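Local atomic coordinates of pyruvate formate-lyase 2 (Archaeoglobus fulgidus, PDB entry 2F3O), a protein that belongs to the glycyl radical enzymes and probably has lyase activity, although its substrate and exact function are not established. Residues 54-59 against 69-73; 95-99 against 318-323; 466-470 against 485-489; 689-695 against 722-728. All blocks are in the same frame, centred on the assembly; numbering follows the deposited sequence.

Contact 1. Residues 54-59 against 69-73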
loop_
_atom_site.group_PDB
_atom_site.type_symbol
_atom_site.label_atom_id
_atom_site.label_comp_id
_atom_site.label_asym_id
_atom_site.label_seq_id
_atom_site.Cartn_x
_atom_site.Cartn_y
_atom_site.Cartn_z
ATOM N N ILE A 54 -4.085 39.112 20.580
ATOM C CA ILE A 54 -5.287 39.126 21.420
ATOM C C ILE A 54 -4.968 39.832 22.744
ATOM O O ILE A 54 -3.893 39.626 23.308
ATOM C CB ILE A 54 -5.862 37.677 21.633
ATOM C CG1 ILE A 54 -7.263 37.711 22.238
ATOM C CG2 ILE A 54 -4.909 36.775 22.446
ATOM C CD1 ILE A 54 -8.067 36.467 21.987
ATOM N N PRO A 55 -5.845 40.749 23.188
ATOM C CA PRO A 55 -5.677 41.305 24.539
ATOM C C PRO A 55 -5.654 40.220 25.607
ATOM O O PRO A 55 -6.496 39.328 25.609
ATOM C CB PRO A 55 -6.895 42.216 24.708
ATOM C CG PRO A 55 -7.302 42.571 23.326
ATOM C CD PRO A 55 -6.956 41.385 22.461
ATOM N N ILE A 56 -4.649 40.271 26.469
ATOM C CA ILE A 56 -4.492 39.278 27.523
ATOM C C ILE A 56 -4.599 39.941 28.897
ATOM O O ILE A 56 -4.326 41.134 29.039
ATOM C CB ILE A 56 -3.144 38.500 27.392
ATOM C CG1 ILE A 56 -1.927 39.413 27.522
ATOM C CG2 ILE A 56 -3.061 37.766 26.072
ATOM C CD1 ILE A 56 -0.637 38.650 27.721
ATOM N N GLN A 57 -5.019 39.183 29.903
ATOM C CA GLN A 57 -5.055 39.707 31.269
ATOM C C GLN A 57 -4.934 38.617 32.321
ATOM O O GLN A 57 -5.477 37.522 32.173
ATOM C CB GLN A 57 -6.306 40.550 31.523
ATOM C CG GLN A 57 -7.553 39.931 30.987
ATOM C CD GLN A 57 -8.760 40.787 31.226
ATOM O OE1 GLN A 57 -9.538 41.034 30.305
ATOM N NE2 GLN A 57 -8.930 41.258 32.466
ATOM N N ILE A 58 -4.190 38.928 33.374
ATOM C CA ILE A 58 -4.076 38.068 34.533
ATOM C C ILE A 58 -5.144 38.575 35.490
ATOM O O ILE A 58 -5.359 39.774 35.569
ATOM C CB ILE A 58 -2.656 38.183 35.102
ATOM C CG1 ILE A 58 -1.662 37.664 34.058
ATOM C CG2 ILE A 58 -2.511 37.469 36.444
ATOM C CD1 ILE A 58 -0.241 37.571 34.539
ATOM N N LEU A 59 -5.861 37.687 36.168
ATOM C CA LEU A 59 -7.013 38.129 36.965
ATOM C C LEU A 59 -6.752 38.120 38.469
ATOM O O LEU A 59 -5.667 37.730 38.919
ATOM C CB LEU A 59 -8.256 37.294 36.657
ATOM C CG LEU A 59 -8.711 37.176 35.211
ATOM C CD1 LEU A 59 -10.091 36.577 35.181
ATOM C CD2 LEU A 59 -8.704 38.526 34.517
ATOM N N LEU A 69 -10.925 34.458 26.276
ATOM C CA LEU A 69 -11.207 35.619 25.453
ATOM C C LEU A 69 -10.875 36.809 26.355
ATOM O O LEU A 69 -10.852 36.636 27.586
ATOM C CB LEU A 69 -12.673 35.617 25.051
ATOM C CG LEU A 69 -13.626 35.322 26.198
ATOM C CD1 LEU A 69 -14.529 36.501 26.449
ATOM C CD2 LEU A 69 -14.417 34.074 25.943
ATOM N N PRO A 70 -10.576 38.003 25.770
ATOM C CA PRO A 70 -10.349 39.181 26.612
ATOM C C PRO A 70 -11.645 39.537 27.286
ATOM O O PRO A 70 -12.693 39.373 26.686
ATOM C CB PRO A 70 -10.001 40.283 25.614
ATOM C CG PRO A 70 -9.678 39.613 24.352
ATOM C CD PRO A 70 -10.423 38.325 24.338
ATOM N N ASN A 71 -11.550 40.013 28.520
ATOM C CA ASN A 71 -12.706 40.276 29.386
ATOM C C ASN A 71 -13.812 39.196 29.393
ATOM O O ASN A 71 -14.824 39.317 28.683
ATOM C CB ASN A 71 -13.282 41.672 29.128
ATOM C CG ASN A 71 -14.318 42.069 30.172
ATOM O OD1 ASN A 71 -15.431 42.489 29.829
ATOM N ND2 ASN A 71 -13.969 41.907 31.456
ATOM N N PRO A 72 -13.613 38.149 30.211
ATOM C CA PRO A 72 -14.336 36.881 30.330
ATOM C C PRO A 72 -15.815 36.991 30.769
ATOM O O PRO A 72 -16.314 38.093 30.929
ATOM C CB PRO A 72 -13.459 36.079 31.292
ATOM C CG PRO A 72 -12.139 36.758 31.257
ATOM C CD PRO A 72 -12.497 38.190 31.159
ATOM N N PRO A 73 -16.467 35.874 31.135
ATOM C CA PRO A 73 -17.543 35.226 30.426
ATOM C C PRO A 73 -17.826 35.765 29.039
ATOM O O PRO A 73 -18.184 36.931 28.872
ATOM C CB PRO A 73 -18.723 35.395 31.389
ATOM C CG PRO A 73 -18.053 35.308 32.774
ATOM C CD PRO A 73 -16.516 35.418 32.533
#
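Pro70 makes the broadest meeting with the segment 54-59: its CG presses against Ile54 CG1 at 3.7 Å and lies 3.8 Å from Pro55 CD, so the two prolines and the isoleucine form a small apolar patch where the chain has just left helix 39-53. At Asn71 the contact turns polar. The backbone Asn71 N donates to Gln57 OE1 over 2.9 Å; Gln57 reaches across with its side chain and supplies the one hydrogen bond joining these irregular segments. Pro72, which has no amide hydrogen to offer, packs instead, and its CG sits 4.4 Å from Leu59 CD1, a loose apolar touch. The two segments are thus the facing walls of a short loop of the pyruvate formate-lyase-like fold. On the side away from this contact, Ile56 and Ile58 lean on helix 190-221, with Ile58 also touching helix 227-241. Pro55 and Pro70 rest on Glu22 of helix 22-34, and the carbonyls of Pro70 and Asn71, shortly before strand 74-75, accept from Arg18.

Contact 2. Residues 95-99 against 318-323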
loop_
_atom_site.group_PDB
_atom_site.type_symbol
_atom_site.label_atom_id
_atom_site.label_comp_id
_atom_site.label_asym_id
_atom_site.label_seq_id
_atom_site.Cartn_x
_atom_site.Cartn_y
_atom_site.Cartn_z
ATOM N N ASN A 95 -30.892 40.909 25.007
ATOM C CA ASN A 95 -32.202 40.642 25.583
ATOM C C ASN A 95 -32.910 39.414 25.022
ATOM O O ASN A 95 -33.815 39.538 24.191
ATOM C CB ASN A 95 -33.103 41.865 25.440
ATOM C CG ASN A 95 -33.369 42.541 26.774
ATOM O OD1 ASN A 95 -34.527 42.681 27.200
ATOM N ND2 ASN A 95 -32.293 42.939 27.460
ATOM N N ARG A 96 -32.474 38.235 25.457
ATOM C CA ARG A 96 -33.171 36.980 25.169
ATOM C C ARG A 96 -33.086 36.131 26.418
ATOM O O ARG A 96 -32.217 36.369 27.262
ATOM C CB ARG A 96 -32.576 36.250 23.971
ATOM C CG ARG A 96 -31.099 35.919 24.086
ATOM C CD ARG A 96 -30.653 35.055 22.910
ATOM N NE ARG A 96 -29.285 34.566 23.065
ATOM C CZ ARG A 96 -28.662 33.772 22.198
ATOM N NH1 ARG A 96 -29.275 33.367 21.092
ATOM N NH2 ARG A 96 -27.420 33.386 22.441
ATOM N N GLU A 97 -33.981 35.153 26.544
ATOM C CA GLU A 97 -34.198 34.511 27.848
ATOM C C GLU A 97 -33.074 33.576 28.346
ATOM O O GLU A 97 -32.833 33.491 29.545
ATOM C CB GLU A 97 -35.601 33.870 27.957
ATOM C CG GLU A 97 -35.805 32.552 27.217
ATOM C CD GLU A 97 -36.780 31.614 27.943
ATOM O OE1 GLU A 97 -37.154 30.557 27.370
ATOM O OE2 GLU A 97 -37.167 31.933 29.093
ATOM N N THR A 98 -32.372 32.913 27.426
ATOM C CA THR A 98 -31.284 31.993 27.775
ATOM C C THR A 98 -30.017 32.370 27.031
ATOM O O THR A 98 -30.077 32.752 25.865
ATOM C CB THR A 98 -31.632 30.551 27.380
ATOM O OG1 THR A 98 -32.067 30.525 26.013
ATOM C CG2 THR A 98 -32.750 30.009 28.254
ATOM N N ASN A 99 -28.883 32.251 27.716
ATOM C CA ASN A 99 -27.549 32.508 27.149
ATOM C C ASN A 99 -27.422 33.888 26.505
ATOM O O ASN A 99 -27.062 34.028 25.333
ATOM C CB ASN A 99 -27.148 31.390 26.182
ATOM C CG ASN A 99 -25.657 31.336 25.920
ATOM O OD1 ASN A 99 -24.841 31.461 26.833
ATOM N ND2 ASN A 99 -25.296 31.139 24.663
ATOM N N PHE A 318 -24.191 30.292 20.251
ATOM C CA PHE A 318 -25.329 29.662 19.628
ATOM C C PHE A 318 -26.389 30.693 19.312
ATOM O O PHE A 318 -26.713 31.513 20.149
ATOM C CB PHE A 318 -25.930 28.636 20.577
ATOM C CG PHE A 318 -25.094 27.392 20.760
ATOM C CD1 PHE A 318 -24.200 26.982 19.789
ATOM C CD2 PHE A 318 -25.256 26.603 21.886
ATOM C CE1 PHE A 318 -23.459 25.836 19.963
ATOM C CE2 PHE A 318 -24.519 25.462 22.053
ATOM C CZ PHE A 318 -23.622 25.078 21.098
ATOM N N ASP A 319 -26.962 30.628 18.119
ATOM C CA ASP A 319 -28.123 31.451 17.791
ATOM C C ASP A 319 -29.402 30.872 18.416
ATOM O O ASP A 319 -29.354 29.888 19.155
ATOM C CB ASP A 319 -28.312 31.483 16.288
ATOM C CG ASP A 319 -28.577 30.111 15.735
ATOM O OD1 ASP A 319 -27.591 29.368 15.592
ATOM O OD2 ASP A 319 -29.759 29.759 15.475
ATOM N N SER A 320 -30.545 31.457 18.052
ATOM C CA SER A 320 -31.855 31.110 18.613
ATOM C C SER A 320 -32.324 29.688 18.339
ATOM O O SER A 320 -32.934 29.068 19.206
ATOM C CB SER A 320 -32.919 32.074 18.102
ATOM O OG SER A 320 -33.370 31.682 16.821
ATOM N N LEU A 321 -32.048 29.177 17.141
ATOM C CA LEU A 321 -32.388 27.796 16.819
ATOM C C LEU A 321 -31.417 26.838 17.509
ATOM O O LEU A 321 -31.846 25.868 18.128
ATOM C CB LEU A 321 -32.414 27.569 15.310
ATOM C CG LEU A 321 -33.147 28.656 14.514
ATOM C CD1 LEU A 321 -32.920 28.501 12.993
ATOM C CD2 LEU A 321 -34.647 28.693 14.858
ATOM N N LEU A 322 -30.119 27.133 17.451
ATOM C CA LEU A 322 -29.120 26.291 18.119
ATOM C C LEU A 322 -29.272 26.236 19.647
ATOM O O LEU A 322 -28.844 25.268 20.291
ATOM C CB LEU A 322 -27.695 26.699 17.723
ATOM C CG LEU A 322 -27.203 26.215 16.353
ATOM C CD1 LEU A 322 -25.751 26.594 16.197
ATOM C CD2 LEU A 322 -27.384 24.718 16.144
ATOM N N GLU A 323 -29.912 27.259 20.214
ATOM C CA GLU A 323 -30.261 27.269 21.636
ATOM C C GLU A 323 -31.388 26.313 22.022
ATOM O O GLU A 323 -31.556 26.002 23.192
ATOM C CB GLU A 323 -30.644 28.671 22.087
ATOM C CG GLU A 323 -29.471 29.530 22.485
ATOM C CD GLU A 323 -28.799 29.058 23.754
ATOM O OE1 GLU A 323 -29.495 28.567 24.684
ATOM O OE2 GLU A 323 -27.560 29.196 23.812
#
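Neither backbone comes close to the other: the CA atoms of Arg96 and Ser320 are 8.9 Å apart and those of Thr98 and Glu323 7.8 Å, so the gap is bridged by side chains, chiefly those of Arg96 and Glu323. The 95-99 segment is irregular and enters a left-handed conformation at Asn99, whose carbonyl turns back on Arg96: Arg96 NE lies 3.2 Å and Arg96 NH2 3.0 Å from Asn99 O, both hydrogen-bonded. Thus held, the guanidinium points at the other segment, where Arg96 NH2 donates to Phe318 O at 3.0 Å and Arg96 NH1 adds a weak bond to the same oxygen at 3.3 Å. Phe318 leads into a classic helix-capping turn. Asp319 OD2 accepts from Leu321 N at 2.9 Å and, more weakly, from Leu322 N at 3.3 Å, while Arg85 forms a salt bridge with the same oxygen; the turn leads into the short helix that includes Glu323, which faces the 95-99 loop. Glu323 OE1 receives a weak bond from Thr98 OG1 at 3.5 Å, its OE2 another from Asn99 ND2 at 3.1 Å, and its CG lies over one face of the Arg96 guanidinium. Asn99 OD1 accepts from Gln329 outside the pair, Asn99 ND2 also bonds to Pro316 O, and Ser320 OG pairs with Glu89. The Phe318 side chain lies about 4 Å from a bound triethylene glycol, probably from the crystallisation liquor.

Contact 3. Residues 466-470 against 485-489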
loop_
_atom_site.group_PDB
_atom_site.type_symbol
_atom_site.label_atom_id
_atom_site.label_comp_id
_atom_site.label_asym_id
_atom_site.label_seq_id
_atom_site.Cartn_x
_atom_site.Cartn_y
_atom_site.Cartn_z
ATOM N N PHE A 466 -38.590 12.223 2.669
ATOM C CA PHE A 466 -37.178 12.077 2.970
ATOM C C PHE A 466 -36.868 10.626 3.288
ATOM O O PHE A 466 -35.710 10.264 3.453
ATOM C CB PHE A 466 -36.761 12.897 4.199
ATOM C CG PHE A 466 -36.914 14.396 4.066
ATOM C CD1 PHE A 466 -36.881 15.186 5.201
ATOM C CD2 PHE A 466 -37.084 15.021 2.834
ATOM C CE1 PHE A 466 -37.014 16.567 5.112
ATOM C CE2 PHE A 466 -37.230 16.392 2.741
ATOM C CZ PHE A 466 -37.185 17.171 3.879
ATOM N N GLY A 467 -37.892 9.796 3.419
ATOM C CA GLY A 467 -37.671 8.419 3.838
ATOM C C GLY A 467 -37.554 7.467 2.672
ATOM O O GLY A 467 -37.771 7.850 1.528
ATOM N N ALA A 468 -37.209 6.219 2.966
ATOM C CA ALA A 468 -37.174 5.177 1.956
ATOM C C ALA A 468 -38.592 4.958 1.451
ATOM O O ALA A 468 -39.556 5.142 2.193
ATOM C CB ALA A 468 -36.637 3.897 2.550
ATOM N N LYS A 469 -38.752 4.559 0.198
ATOM C CA LYS A 469 -40.097 4.353 -0.294
ATOM C C LYS A 469 -40.628 2.990 0.115
ATOM O O LYS A 469 -40.795 2.125 -0.728
ATOM C CB LYS A 469 -40.162 4.540 -1.815
ATOM C CG LYS A 469 -40.140 6.009 -2.276
ATOM C CD LYS A 469 -40.855 6.927 -1.281
ATOM C CE LYS A 469 -41.271 8.237 -1.915
ATOM N NZ LYS A 469 -40.220 8.694 -2.857
ATOM N N THR A 470 -40.909 2.802 1.407
ATOM C CA THR A 470 -41.529 1.561 1.910
ATOM C C THR A 470 -43.017 1.546 1.589
ATOM O O THR A 470 -43.561 2.525 1.074
ATOM C CB THR A 470 -41.354 1.382 3.446
ATOM O OG1 THR A 470 -41.985 2.467 4.143
ATOM C CG2 THR A 470 -39.888 1.337 3.822
ATOM N N GLU A 485 -35.379 -0.873 7.850
ATOM C CA GLU A 485 -35.003 -0.322 6.585
ATOM C C GLU A 485 -34.968 1.193 6.655
ATOM O O GLU A 485 -34.108 1.807 6.040
ATOM C CB GLU A 485 -35.978 -0.769 5.508
ATOM C CG GLU A 485 -35.462 -0.557 4.100
ATOM C CD GLU A 485 -36.449 -1.026 3.061
ATOM O OE1 GLU A 485 -37.024 -2.130 3.243
ATOM O OE2 GLU A 485 -36.655 -0.284 2.072
ATOM N N GLN A 486 -35.878 1.797 7.412
ATOM C CA GLN A 486 -35.909 3.250 7.480
ATOM C C GLN A 486 -34.785 3.849 8.314
ATOM O O GLN A 486 -34.250 4.899 7.954
ATOM C CB GLN A 486 -37.257 3.758 7.970
ATOM C CG GLN A 486 -38.363 3.648 6.959
ATOM C CD GLN A 486 -38.263 4.627 5.805
ATOM O OE1 GLN A 486 -37.357 5.463 5.734
ATOM N NE2 GLN A 486 -39.222 4.535 4.889
ATOM N N VAL A 487 -34.445 3.181 9.419
ATOM C CA VAL A 487 -33.300 3.559 10.254
ATOM C C VAL A 487 -32.044 3.577 9.392
ATOM O O VAL A 487 -31.347 4.599 9.319
ATOM C CB VAL A 487 -33.104 2.581 11.439
ATOM C CG1 VAL A 487 -31.848 2.931 12.238
ATOM C CG2 VAL A 487 -34.315 2.601 12.347
ATOM N N SER A 488 -31.805 2.450 8.715
ATOM C CA SER A 488 -30.754 2.294 7.708
ATOM C C SER A 488 -30.665 3.485 6.760
ATOM O O SER A 488 -29.624 4.125 6.662
ATOM C CB SER A 488 -30.993 1.016 6.898
ATOM O OG SER A 488 -29.861 0.672 6.111
ATOM N N HIS A 489 -31.779 3.791 6.109
ATOM C CA HIS A 489 -31.885 4.890 5.148
ATOM C C HIS A 489 -31.445 6.234 5.724
ATOM O O HIS A 489 -30.778 7.013 5.045
ATOM C CB HIS A 489 -33.330 4.996 4.675
ATOM C CG HIS A 489 -33.579 6.136 3.750
ATOM N ND1 HIS A 489 -33.447 6.021 2.386
ATOM C CD2 HIS A 489 -33.976 7.409 3.984
ATOM C CE1 HIS A 489 -33.742 7.179 1.815
ATOM N NE2 HIS A 489 -34.056 8.040 2.764
#
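A glutamine side chain pairs with a peptide backbone much as a neighbouring strand would. Ala468 N donates to Gln486 OE1 at 2.9 Å, and Gln486 NE2 donates in return to Ala468 O at 2.8 Å, so one side-chain amide satisfies both backbone groups of a loop residue. One turn further along helix 477-508, His489 reaches the same loop: its NE2 donates to Phe466 O at 2.9 Å, while Ala468 N and Gly467 C lie over one face of its ring. Gly467 CA lies 3.5 Å from Gln486 OE1, where a side chain would be crowded. Beyond an inverse gamma turn centred on Lys469, Thr470 CG2 packs 3.4 Å from Gln486 NE2. The loop, which follows helix 447-453, is thereby fastened back onto the helix that the chain builds next; Gln486 touches Tyr452 and Ala453 of helix 447-453. Because every bond ends on a backbone atom of the loop, the chemistry fixes the path of the main chain, and it requires His489 to carry a hydrogen on NE2.

Contact 4. Residues 689-695 against 722-728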
loop_
_atom_site.group_PDB
_atom_site.type_symbol
_atom_site.label_atom_id
_atom_site.label_comp_id
_atom_site.label_asym_id
_atom_site.label_seq_id
_atom_site.Cartn_x
_atom_site.Cartn_y
_atom_site.Cartn_z
ATOM N N ALA A 689 -23.088 6.551 26.098
ATOM C CA ALA A 689 -24.532 6.618 26.342
ATOM C C ALA A 689 -24.805 7.560 27.485
ATOM O O ALA A 689 -23.996 7.674 28.390
ATOM C CB ALA A 689 -25.091 5.264 26.667
ATOM N N SER A 690 -25.941 8.242 27.446
ATOM C CA SER A 690 -26.308 9.125 28.543
ATOM C C SER A 690 -27.518 8.625 29.325
ATOM O O SER A 690 -28.635 8.596 28.801
ATOM C CB SER A 690 -26.585 10.527 28.034
ATOM O OG SER A 690 -27.294 11.280 28.994
ATOM N N LEU A 691 -27.278 8.238 30.573
ATOM C CA LEU A 691 -28.343 7.926 31.516
ATOM C C LEU A 691 -28.366 8.956 32.653
ATOM O O LEU A 691 -27.397 9.064 33.415
ATOM C CB LEU A 691 -28.173 6.519 32.081
ATOM C CG LEU A 691 -29.134 6.115 33.189
ATOM C CD1 LEU A 691 -30.561 6.121 32.667
ATOM C CD2 LEU A 691 -28.748 4.759 33.759
ATOM N N THR A 692 -29.468 9.701 32.765
ATOM C CA THR A 692 -29.629 10.683 33.840
ATOM C C THR A 692 -30.683 10.256 34.841
ATOM O O THR A 692 -31.824 10.000 34.463
ATOM C CB THR A 692 -30.106 11.997 33.290
ATOM O OG1 THR A 692 -29.403 12.271 32.080
ATOM C CG2 THR A 692 -29.881 13.103 34.297
ATOM N N ILE A 693 -30.316 10.201 36.115
ATOM C CA ILE A 693 -31.265 9.828 37.167
ATOM C C ILE A 693 -31.600 11.014 38.083
ATOM O O ILE A 693 -30.743 11.515 38.803
ATOM C CB ILE A 693 -30.747 8.603 37.963
ATOM C CG1 ILE A 693 -30.852 7.353 37.098
ATOM C CG2 ILE A 693 -31.539 8.393 39.245
ATOM C CD1 ILE A 693 -32.219 7.201 36.476
ATOM N N ASN A 694 -32.841 11.480 38.020
ATOM C CA ASN A 694 -33.260 12.642 38.807
ATOM C C ASN A 694 -34.011 12.254 40.073
ATOM O O ASN A 694 -35.059 11.610 40.018
ATOM C CB ASN A 694 -34.118 13.593 37.975
ATOM C CG ASN A 694 -33.329 14.305 36.917
ATOM O OD1 ASN A 694 -32.147 14.039 36.731
ATOM N ND2 ASN A 694 -33.975 15.218 36.212
ATOM N N LEU A 695 -33.465 12.662 41.211
ATOM C CA LEU A 695 -33.997 12.280 42.507
ATOM C C LEU A 695 -34.402 13.508 43.318
ATOM O O LEU A 695 -33.691 14.520 43.326
ATOM C CB LEU A 695 -32.958 11.469 43.284
ATOM C CG LEU A 695 -32.786 10.007 42.883
ATOM C CD1 LEU A 695 -31.563 9.429 43.550
ATOM C CD2 LEU A 695 -34.020 9.210 43.253
ATOM N N HIS A 722 -22.893 4.473 31.572
ATOM C CA HIS A 722 -22.768 5.774 32.181
ATOM C C HIS A 722 -23.998 6.078 33.024
ATOM O O HIS A 722 -25.100 5.711 32.653
ATOM C CB HIS A 722 -22.517 6.806 31.077
ATOM C CG HIS A 722 -22.985 8.195 31.384
ATOM N ND1 HIS A 722 -24.288 8.601 31.190
ATOM C CD2 HIS A 722 -22.310 9.290 31.805
ATOM C CE1 HIS A 722 -24.406 9.876 31.516
ATOM N NE2 HIS A 722 -23.219 10.318 31.891
ATOM N N VAL A 723 -23.801 6.711 34.174
ATOM C CA VAL A 723 -24.915 7.200 34.963
ATOM C C VAL A 723 -24.545 8.566 35.508
ATOM O O VAL A 723 -23.371 8.832 35.779
ATOM C CB VAL A 723 -25.308 6.209 36.104
ATOM C CG1 VAL A 723 -24.334 6.247 37.285
ATOM C CG2 VAL A 723 -26.729 6.464 36.576
ATOM N N GLN A 724 -25.530 9.449 35.623
ATOM C CA GLN A 724 -25.328 10.716 36.305
ATOM C C GLN A 724 -26.558 11.081 37.114
ATOM O O GLN A 724 -27.693 10.749 36.753
ATOM C CB GLN A 724 -24.997 11.826 35.314
ATOM C CG GLN A 724 -26.084 12.068 34.314
ATOM C CD GLN A 724 -25.790 13.227 33.430
ATOM O OE1 GLN A 724 -24.652 13.695 33.345
ATOM N NE2 GLN A 724 -26.816 13.714 32.753
ATOM N N PHE A 725 -26.327 11.781 38.217
ATOM C CA PHE A 725 -27.389 12.065 39.161
ATOM C C PHE A 725 -27.721 13.527 39.363
ATOM O O PHE A 725 -26.865 14.401 39.303
ATOM C CB PHE A 725 -27.011 11.503 40.508
ATOM C CG PHE A 725 -26.964 10.009 40.555
ATOM C CD1 PHE A 725 -25.745 9.346 40.680
ATOM C CD2 PHE A 725 -28.142 9.263 40.500
ATOM C CE1 PHE A 725 -25.697 7.966 40.746
ATOM C CE2 PHE A 725 -28.108 7.884 40.555
ATOM C CZ PHE A 725 -26.883 7.229 40.685
ATOM N N ASN A 726 -28.991 13.773 39.640
ATOM C CA ASN A 726 -29.465 15.080 40.054
ATOM C C ASN A 726 -30.186 15.001 41.384
ATOM O O ASN A 726 -31.088 14.180 41.561
ATOM C CB ASN A 726 -30.426 15.642 39.019
ATOM C CG ASN A 726 -29.739 16.508 38.013
ATOM O OD1 ASN A 726 -28.715 17.137 38.309
ATOM N ND2 ASN A 726 -30.293 16.558 36.811
ATOM N N ILE A 727 -29.783 15.855 42.316
ATOM C CA ILE A 727 -30.519 16.013 43.564
ATOM C C ILE A 727 -31.196 17.380 43.516
ATOM O O ILE A 727 -30.553 18.425 43.580
ATOM C CB ILE A 727 -29.617 15.867 44.792
ATOM C CG1 ILE A 727 -28.860 14.537 44.751
ATOM C CG2 ILE A 727 -30.427 15.947 46.041
ATOM C CD1 ILE A 727 -29.722 13.319 44.588
ATOM N N LEU A 728 -32.506 17.360 43.345
ATOM C CA LEU A 728 -33.240 18.568 43.057
ATOM C C LEU A 728 -34.390 18.802 44.034
ATOM O O LEU A 728 -35.150 17.874 44.366
ATOM C CB LEU A 728 -33.800 18.489 41.646
ATOM C CG LEU A 728 -32.765 18.217 40.560
ATOM C CD1 LEU A 728 -33.443 17.941 39.223
ATOM C CD2 LEU A 728 -31.779 19.384 40.491
#
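The two strands lie side by side and parallel, their axes 4.7 Å apart at closest and turned by 21°, and their side chains sort into two unlike surfaces. On the apolar one, bumps and hollows alternate. Val723 CG2 fits between two side chains of the partner strand, 3.9 Å from Leu691 CD2 and 4.2 Å from Ile693 CG1; Phe725 then lays its CD2 against Ile693 CB at 3.7 Å, and Ile727 CD1 touches Leu695 CB at 3.9 Å. The opposite surface is largely polar and matched by bonds: Gln724 NE2 donates to Thr692 OG1 at 3.0 Å, and Asn726 ND2 to Asn694 OD1 at 3.1 Å, while Arg749 engages the remaining oxygens of Gln724 and Asn726. The backbones zip together regularly, as with Ile693 N to Gln724 O at 2.8 Å and Asn726 N to Ile693 O at 3.0 Å. Before Thr692 the pattern changes, and Leu691 N donates to the His722 side chain at ND1, 3.1 Å away. Ser690 OG bonds to Ala751 O, beside Gly752, predicted to carry the glycyl radical, which is not present here. This is a beta-alpha-beta crossover: helices 697-700 and 704-717 lie in the connection; helix 704-717, with helix 670-677, covers the apolar surface, whereas strand 396-400 runs antiparallel along the far edge of strand 722-728.

From the N terminus the four contacts follow one another in series, none nesting in or crossing another. Contact 1 closes a short loop between helix 39-53 and strand 74-75, bridging only nine residues. Contact 2 spans 218 residues, mostly helical, and brings the loop before helix 105-119 to the turn leading into helix 322-325; its nearest atoms are about 9 Å from contact 1. Contact 3 closes another local loop, of fourteen residues, against helix 477-508, and lies on the opposite side of the chain's centre from contact 1. Contact 4 closes over 26 residues, mostly helix, between strands 692-696 and 722-728 of the C-terminal glycine radical region, its nearest atoms about 16 Å from contacts 2 and 3.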